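PDB 4F7K: laccase from Uncultured bacterium, which probably couples the one-electron oxidation of phenolic substrates to the reduction of dioxygen to water, as multicopper oxidases of the laccase family do. Local coordinates for residues F197-V209 with I236-P250. Sequence-based numbering, arbitrary orientation.
Sequences FPVELEGVEGKVV and IADVITDAPIGFVFP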
# COMPACT_ATOMS: atom_id res chain seq x y z
N PHE A 197 -6.97 -7.85 5.61
CA PHE A 197 -6.46 -8.11 6.93
C PHE A 197 -7.06 -7.13 7.96
O PHE A 197 -6.76 -5.92 7.92
CB PHE A 197 -4.93 -7.94 6.93
CG PHE A 197 -4.19 -9.05 6.23
CD1 PHE A 197 -4.22 -10.34 6.74
CD2 PHE A 197 -3.44 -8.80 5.08
CE1 PHE A 197 -3.54 -11.39 6.09
CE2 PHE A 197 -2.73 -9.82 4.42
CZ PHE A 197 -2.78 -11.13 4.94
N PRO A 198 -7.91 -7.65 8.87
CA PRO A 198 -8.10 -6.88 10.10
C PRO A 198 -6.81 -6.97 10.87
O PRO A 198 -6.17 -8.03 10.89
CB PRO A 198 -9.18 -7.65 10.88
CG PRO A 198 -9.45 -8.93 10.12
CD PRO A 198 -8.50 -9.00 8.94
N VAL A 199 -6.38 -5.86 11.45
CA VAL A 199 -5.13 -5.87 12.20
C VAL A 199 -5.33 -5.28 13.59
O VAL A 199 -5.61 -4.09 13.72
CB VAL A 199 -4.01 -5.09 11.51
CG1 VAL A 199 -2.70 -5.27 12.28
CG2 VAL A 199 -3.84 -5.55 10.03
N GLU A 200 -5.16 -6.12 14.60
CA GLU A 200 -5.18 -5.67 16.00
C GLU A 200 -3.76 -5.44 16.51
O GLU A 200 -2.88 -6.32 16.37
CB GLU A 200 -5.89 -6.68 16.88
CG GLU A 200 -7.38 -6.70 16.71
CD GLU A 200 -8.05 -5.33 16.97
OE1 GLU A 200 -7.58 -4.56 17.84
OE2 GLU A 200 -9.07 -5.03 16.29
N LEU A 201 -3.52 -4.26 17.05
CA LEU A 201 -2.23 -3.98 17.69
C LEU A 201 -2.25 -4.38 19.13
O LEU A 201 -3.20 -4.08 19.83
CB LEU A 201 -1.88 -2.51 17.61
CG LEU A 201 -0.96 -2.14 16.47
CD1 LEU A 201 -1.54 -2.51 15.17
CD2 LEU A 201 -0.77 -0.66 16.54
N GLU A 202 -1.20 -5.05 19.59
CA GLU A 202 -1.05 -5.33 21.03
C GLU A 202 0.24 -4.77 21.59
O GLU A 202 1.22 -4.63 20.87
CB GLU A 202 -1.15 -6.83 21.29
CG GLU A 202 -2.55 -7.36 20.98
CD GLU A 202 -2.70 -8.82 21.27
OE1 GLU A 202 -1.76 -9.45 21.79
OE2 GLU A 202 -3.79 -9.34 20.97
N GLY A 203 0.21 -4.41 22.88
CA GLY A 203 1.40 -3.91 23.60
C GLY A 203 1.73 -2.45 23.40
O GLY A 203 2.76 -1.97 23.86
N VAL A 204 0.86 -1.73 22.70
CA VAL A 204 1.09 -0.32 22.45
C VAL A 204 -0.20 0.45 22.64
O VAL A 204 -1.29 -0.13 22.56
CB VAL A 204 1.62 0.01 21.02
CG1 VAL A 204 3.00 -0.58 20.80
CG2 VAL A 204 0.63 -0.44 19.96
N GLU A 205 -0.06 1.75 22.84
CA GLU A 205 -1.20 2.65 22.99
C GLU A 205 -0.97 3.94 22.22
O GLU A 205 0.06 4.61 22.38
CB GLU A 205 -1.45 2.96 24.47
CG GLU A 205 -2.87 3.44 24.78
CD GLU A 205 -3.18 3.46 26.26
OE1 GLU A 205 -2.38 4.04 27.04
OE2 GLU A 205 -4.22 2.89 26.65
N GLY A 206 -1.95 4.30 21.40
CA GLY A 206 -1.86 5.50 20.59
C GLY A 206 -2.97 5.49 19.57
O GLY A 206 -4.07 5.00 19.85
N LYS A 207 -2.67 5.99 18.36
CA LYS A 207 -3.71 6.35 17.40
C LYS A 207 -3.30 6.24 15.94
O LYS A 207 -2.15 6.53 15.58
CB LYS A 207 -4.17 7.80 17.62
CG LYS A 207 -4.59 8.16 19.04
CD LYS A 207 -5.96 7.61 19.43
CE LYS A 207 -6.20 7.87 20.94
NZ LYS A 207 -5.79 6.66 21.77
N VAL A 208 -4.26 5.84 15.10
CA VAL A 208 -4.13 6.01 13.66
C VAL A 208 -4.01 7.50 13.34
O VAL A 208 -4.90 8.25 13.65
CB VAL A 208 -5.35 5.43 12.88
CG1 VAL A 208 -5.16 5.63 11.39
CG2 VAL A 208 -5.53 3.94 13.17
N VAL A 209 -2.92 7.90 12.69
CA VAL A 209 -2.70 9.29 12.31
C VAL A 209 -2.75 9.57 10.80
O VAL A 209 -2.84 10.74 10.41
CB VAL A 209 -1.40 9.85 12.91
CG1 VAL A 209 -1.46 9.81 14.43
CG2 VAL A 209 -0.17 9.04 12.36
N ILE A 236 0.84 6.13 15.42
CA ILE A 236 1.82 6.51 16.40
C ILE A 236 1.30 6.04 17.74
O ILE A 236 0.14 6.25 18.08
CB ILE A 236 2.12 8.02 16.34
CG1 ILE A 236 2.87 8.32 15.03
CG2 ILE A 236 2.92 8.44 17.56
CD1 ILE A 236 2.81 9.82 14.62
N ALA A 237 2.17 5.39 18.50
CA ALA A 237 1.78 4.83 19.76
C ALA A 237 2.99 4.72 20.67
O ALA A 237 4.14 4.77 20.21
CB ALA A 237 1.12 3.46 19.56
N ASP A 238 2.72 4.59 21.97
CA ASP A 238 3.74 4.42 22.98
C ASP A 238 3.78 2.95 23.35
O ASP A 238 2.73 2.29 23.44
CB ASP A 238 3.40 5.26 24.21
CG ASP A 238 3.41 6.77 23.94
OD1 ASP A 238 4.40 7.28 23.37
OD2 ASP A 238 2.42 7.45 24.30
N VAL A 239 4.98 2.44 23.58
CA VAL A 239 5.15 1.06 24.00
C VAL A 239 4.81 0.95 25.48
O VAL A 239 5.55 1.48 26.34
CB VAL A 239 6.58 0.57 23.75
CG1 VAL A 239 6.72 -0.88 24.17
CG2 VAL A 239 6.97 0.78 22.28
N ILE A 240 3.70 0.29 25.80
CA ILE A 240 3.22 0.34 27.19
C ILE A 240 3.68 -0.78 28.12
O ILE A 240 3.47 -0.70 29.33
CB ILE A 240 1.68 0.62 27.34
CG1 ILE A 240 0.84 -0.43 26.64
CG2 ILE A 240 1.33 2.01 26.83
CD1 ILE A 240 -0.66 -0.23 26.88
N THR A 241 4.34 -1.81 27.59
CA THR A 241 4.73 -2.94 28.45
C THR A 241 6.08 -3.60 28.09
O THR A 241 6.82 -3.07 27.26
CB THR A 241 3.58 -3.99 28.57
OG1 THR A 241 3.77 -4.77 29.76
CG2 THR A 241 3.49 -4.87 27.31
N ASP A 242 6.39 -4.72 28.74
CA ASP A 242 7.60 -5.50 28.49
C ASP A 242 7.39 -6.62 27.46
O ASP A 242 8.35 -7.24 27.00
CB ASP A 242 8.15 -6.08 29.80
N ALA A 243 6.13 -6.88 27.12
CA ALA A 243 5.82 -7.89 26.12
C ALA A 243 6.15 -7.28 24.77
O ALA A 243 6.12 -6.06 24.63
CB ALA A 243 4.33 -8.32 26.18
N PRO A 244 6.46 -8.12 23.77
CA PRO A 244 6.71 -7.56 22.45
C PRO A 244 5.46 -6.84 21.95
O PRO A 244 4.34 -7.16 22.39
CB PRO A 244 6.98 -8.80 21.59
CG PRO A 244 7.38 -9.86 22.57
CD PRO A 244 6.52 -9.60 23.75
N ILE A 245 5.65 -5.86 21.08
CA ILE A 245 4.54 -5.32 20.32
C ILE A 245 4.07 -6.43 19.37
O ILE A 245 4.90 -7.09 18.75
CB ILE A 245 4.98 -4.08 19.53
CG1 ILE A 245 5.61 -3.06 20.47
CG2 ILE A 245 3.79 -3.50 18.77
CD1 ILE A 245 6.31 -1.91 19.77
N GLY A 246 2.75 -6.65 19.30
CA GLY A 246 2.18 -7.74 18.49
C GLY A 246 1.18 -7.23 17.48
O GLY A 246 0.40 -6.30 17.78
N PHE A 247 1.23 -7.81 16.27
CA PHE A 247 0.30 -7.54 15.19
C PHE A 247 -0.60 -8.77 14.99
O PHE A 247 -0.14 -9.85 14.54
CB PHE A 247 1.08 -7.22 13.90
CG PHE A 247 1.90 -5.96 14.00
CD1 PHE A 247 1.32 -4.72 13.73
CD2 PHE A 247 3.23 -6.01 14.41
CE1 PHE A 247 2.08 -3.55 13.84
CE2 PHE A 247 3.99 -4.83 14.53
CZ PHE A 247 3.40 -3.60 14.26
N VAL A 248 -1.86 -8.62 15.34
CA VAL A 248 -2.75 -9.75 15.42
C VAL A 248 -3.86 -9.73 14.37
O VAL A 248 -4.46 -8.72 14.10
CB VAL A 248 -3.32 -9.94 16.87
CG1 VAL A 248 -4.33 -11.09 16.93
CG2 VAL A 248 -2.18 -10.25 17.83
N PHE A 249 -4.10 -10.91 13.79
CA PHE A 249 -5.21 -11.13 12.89
C PHE A 249 -6.28 -11.93 13.67
O PHE A 249 -6.15 -13.15 13.85
CB PHE A 249 -4.69 -11.86 11.65
CG PHE A 249 -5.74 -12.18 10.62
CD1 PHE A 249 -5.37 -12.82 9.45
CD2 PHE A 249 -7.07 -11.92 10.81
CE1 PHE A 249 -6.31 -13.17 8.48
CE2 PHE A 249 -8.02 -12.27 9.84
CZ PHE A 249 -7.62 -12.89 8.67
N PRO A 250 -7.31 -11.24 14.16
CA PRO A 250 -8.32 -11.87 14.98
C PRO A 250 -9.21 -12.74 14.11
O PRO A 250 -9.57 -12.35 13.00
CB PRO A 250 -9.10 -10.67 15.55
CG PRO A 250 -8.99 -9.63 14.48
CD PRO A 250 -7.72 -9.89 13.73
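F197 turns the edge of its ring toward the face of F249 in an offset T-shaped stack, the planes at 89° and the centroids 5.7 Å apart. P198 packs against the same F249 ring, its CD 3.4 Å from CE2 of F249. A chi1 of 179° swings the F249 ring away from its own N and back to both residues; with an alanine here, the F197 edge and the P198 ring are likely to lose their shared aromatic partner. L201 and F247 lie side by side, CD1 of L201 3.9 Å from CD1 of F247. V204 crosses I245 at about a right angle, V204 CG1 3.6 Å from I245 CG1, and so links the two strand pairings, while V204 CB meets the methyl of A237.

The backbones pair in two antiparallel ladders. E200 and V248 exchange a pair of backbone hydrogen bonds, each 2.7 Å between N and O, and E202 pairs likewise with G246. Past G203, whose O accepts the I240 N-H, the chain changes partner: E205 pairs with D238 and K207 with I236. At G206, CA comes to 3.8 Å from CA of A237, so close that a side chain there would clash. D238 OD1 forms a salt bridge with R183, and K207 NZ bonds to G206 O as well as forming a salt bridge with E221.

Strand 197-202 thus joins 245-249 in one sheet, between strands 226-227 and 256-261, whereas 204-211 joins 232-239 in another, flanked by 214-220 and 183-190. Both segments cross from one sheet to the other, consistent with a cupredoxin-like beta-sandwich.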